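Local structure of tyrosine--tRNA ligase, mitochondrial (Emericella nidulans, 5IHX) at residues A[36-41]-A[59-64]. The protein probably catalyses the ATP-dependent attachment of L-tyrosine to mitochondrial tRNA(Tyr), releasing AMP and diphosphate. Residues are numbered along the deposited sequence; the frame is centred on the assembly and turned at random.
Sequences SFVEHL and RVFTEK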
loop_
_atom_site.group_PDB
_atom_site.type_symbol
_atom_site.label_atom_id
_atom_site.label_comp_id
_atom_site.label_asym_id
_atom_site.label_seq_id
_atom_site.Cartn_x
_atom_site.Cartn_y
_atom_site.Cartn_z
ATOM N N SER A 36 -1.213 -40.759 -5.072
ATOM C CA SER A 36 -0.612 -39.495 -4.680
ATOM C C SER A 36 -1.656 -38.691 -3.921
ATOM O O SER A 36 -2.830 -39.063 -3.890
ATOM C CB SER A 36 -0.117 -38.715 -5.898
ATOM O OG SER A 36 -1.206 -38.205 -6.649
ATOM N N PHE A 37 -1.233 -37.596 -3.302
ATOM C CA PHE A 37 -2.155 -36.750 -2.560
ATOM C C PHE A 37 -3.233 -36.189 -3.483
ATOM O O PHE A 37 -4.389 -36.056 -3.086
ATOM C CB PHE A 37 -1.398 -35.619 -1.862
ATOM C CG PHE A 37 -2.254 -34.796 -0.945
ATOM C CD1 PHE A 37 -2.846 -35.370 0.167
ATOM C CD2 PHE A 37 -2.456 -33.448 -1.187
ATOM C CE1 PHE A 37 -3.636 -34.617 1.015
ATOM C CE2 PHE A 37 -3.240 -32.690 -0.341
ATOM C CZ PHE A 37 -3.830 -33.276 0.763
ATOM N N VAL A 38 -2.852 -35.874 -4.718
ATOM C CA VAL A 38 -3.795 -35.340 -5.696
ATOM C C VAL A 38 -4.819 -36.396 -6.104
ATOM O O VAL A 38 -6.023 -36.141 -6.089
ATOM C CB VAL A 38 -3.071 -34.817 -6.957
ATOM C CG1 VAL A 38 -4.074 -34.408 -8.036
ATOM C CG2 VAL A 38 -2.170 -33.650 -6.601
ATOM N N GLU A 39 -4.330 -37.569 -6.494
ATOM C CA GLU A 39 -5.199 -38.674 -6.882
ATOM C C GLU A 39 -6.169 -38.993 -5.752
ATOM O O GLU A 39 -7.337 -39.299 -5.984
ATOM C CB GLU A 39 -4.369 -39.907 -7.243
ATOM C CG GLU A 39 -3.538 -39.732 -8.510
ATOM C CD GLU A 39 -2.551 -40.862 -8.735
ATOM O OE1 GLU A 39 -2.051 -41.433 -7.741
ATOM O OE2 GLU A 39 -2.264 -41.172 -9.911
ATOM N N HIS A 40 -5.672 -38.912 -4.525
ATOM C CA HIS A 40 -6.501 -39.134 -3.354
ATOM C C HIS A 40 -7.610 -38.091 -3.242
ATOM O O HIS A 40 -8.771 -38.439 -3.043
ATOM C CB HIS A 40 -5.654 -39.114 -2.084
ATOM C CG HIS A 40 -6.467 -39.113 -0.832
ATOM N ND1 HIS A 40 -7.184 -40.212 -0.411
ATOM C CD2 HIS A 40 -6.706 -38.138 0.076
ATOM C CE1 HIS A 40 -7.816 -39.920 0.711
ATOM N NE2 HIS A 40 -7.541 -38.667 1.026
ATOM N N LEU A 41 -7.255 -36.816 -3.381
ATOM C CA LEU A 41 -8.235 -35.736 -3.271
ATOM C C LEU A 41 -9.277 -35.815 -4.377
ATOM O O LEU A 41 -10.453 -35.522 -4.156
ATOM C CB LEU A 41 -7.549 -34.368 -3.308
ATOM C CG LEU A 41 -6.738 -33.943 -2.081
ATOM C CD1 LEU A 41 -6.140 -32.562 -2.306
ATOM C CD2 LEU A 41 -7.583 -33.952 -0.815
ATOM N N ARG A 59 2.560 -34.277 -9.869
ATOM C CA ARG A 59 3.993 -34.562 -9.799
ATOM C C ARG A 59 4.623 -33.922 -8.563
ATOM O O ARG A 59 5.464 -34.533 -7.904
ATOM C CB ARG A 59 4.737 -34.075 -11.045
ATOM C CG ARG A 59 4.769 -35.078 -12.190
ATOM C CD ARG A 59 5.927 -34.811 -13.146
ATOM N NE ARG A 59 5.816 -33.550 -13.878
ATOM C CZ ARG A 59 6.838 -32.725 -14.110
ATOM N NH1 ARG A 59 8.062 -33.016 -13.678
ATOM N NH2 ARG A 59 6.641 -31.600 -14.784
ATOM N N VAL A 60 4.227 -32.689 -8.259
ATOM C CA VAL A 60 4.774 -31.978 -7.105
ATOM C C VAL A 60 4.540 -32.761 -5.815
ATOM O O VAL A 60 5.465 -32.965 -5.029
ATOM C CB VAL A 60 4.160 -30.560 -6.969
ATOM C CG1 VAL A 60 4.479 -29.948 -5.601
ATOM C CG2 VAL A 60 4.666 -29.648 -8.072
ATOM N N PHE A 61 3.303 -33.203 -5.604
ATOM C CA PHE A 61 2.954 -33.924 -4.385
ATOM C C PHE A 61 3.549 -35.326 -4.362
ATOM O O PHE A 61 3.833 -35.866 -3.294
ATOM C CB PHE A 61 1.436 -33.998 -4.223
ATOM C CG PHE A 61 0.838 -32.778 -3.585
ATOM C CD1 PHE A 61 1.026 -32.531 -2.235
ATOM C CD2 PHE A 61 0.091 -31.881 -4.328
ATOM C CE1 PHE A 61 0.481 -31.411 -1.638
ATOM C CE2 PHE A 61 -0.460 -30.758 -3.735
ATOM C CZ PHE A 61 -0.265 -30.523 -2.388
ATOM N N THR A 62 3.729 -35.919 -5.535
ATOM C CA THR A 62 4.350 -37.234 -5.620
ATOM C C THR A 62 5.812 -37.152 -5.190
ATOM O O THR A 62 6.275 -37.957 -4.385
ATOM C CB THR A 62 4.265 -37.814 -7.047
ATOM O OG1 THR A 62 2.893 -37.974 -7.422
ATOM C CG2 THR A 62 4.970 -39.167 -7.130
ATOM N N GLU A 63 6.528 -36.170 -5.729
ATOM C CA GLU A 63 7.970 -36.061 -5.522
ATOM C C GLU A 63 8.362 -35.382 -4.211
ATOM O O GLU A 63 9.420 -35.678 -3.656
ATOM C CB GLU A 63 8.605 -35.300 -6.689
ATOM C CG GLU A 63 8.388 -35.950 -8.046
ATOM C CD GLU A 63 8.982 -37.344 -8.131
ATOM O OE1 GLU A 63 9.890 -37.657 -7.333
ATOM O OE2 GLU A 63 8.536 -38.129 -8.993
ATOM N N LYS A 64 7.519 -34.479 -3.717
ATOM C CA LYS A 64 7.884 -33.639 -2.575
ATOM C C LYS A 64 6.824 -33.608 -1.479
ATOM O O LYS A 64 5.626 -33.537 -1.753
ATOM C CB LYS A 64 8.160 -32.210 -3.042
ATOM C CG LYS A 64 9.282 -32.077 -4.059
ATOM C CD LYS A 64 9.363 -30.656 -4.607
ATOM C CE LYS A 64 9.753 -29.650 -3.533
ATOM N NZ LYS A 64 9.883 -28.273 -4.085
HETATM O O HOH W 1 1.674 -37.706 -2.720
#
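CD2 of F37 sits over one face of the F61 ring, near its rim, 3.6 Å from CE1 of F61. The planes are inclined at 48° and the ring centroids lie 5.0 Å apart, an oblique pairing. In F37, CG lies anti to the backbone N (chi1 -173°), which carries the ring out beside F61, while CB of F37 also rests 3.9 Å from CD1 of F61. V38 meets the same phenylalanine crosswise, its CG2 branch 3.7 Å from CD2 of F61. Large flat rings and a branched aliphatic chain suit this buried seam, where the side chains of F37, V38 and F61 meet through carbon alone. F37 also touches W92 of helix 84-95 and meets the ring of W96 edge-to-face, so these tryptophans pack on it as well as F61.

Next to the N-cap of helix 37-44 the side chains are smaller. CB of S36 makes a van der Waals contact, 3.5 Å, with OG1 of T62, a hydroxyl that bonds back to the carbonyl of H58, so a threonine can be buried here with its polar end satisfied. S36 and E39 close a capping box: E39 N donates to S36 OG, and S36 N to OE1 of E39 in a nearly straight bond (168°). Beside them a water accepts from F37 N and donates to F61 O, joining the first turn of one helix to the last turn of the other. The contact thus packs the capped N-terminus of helix 37-44 against the C-terminal end of helix 54-63, two helices linked through edge strand 50-51 of the central sheet in the Rossmann-type catalytic domain of a class I synthetase.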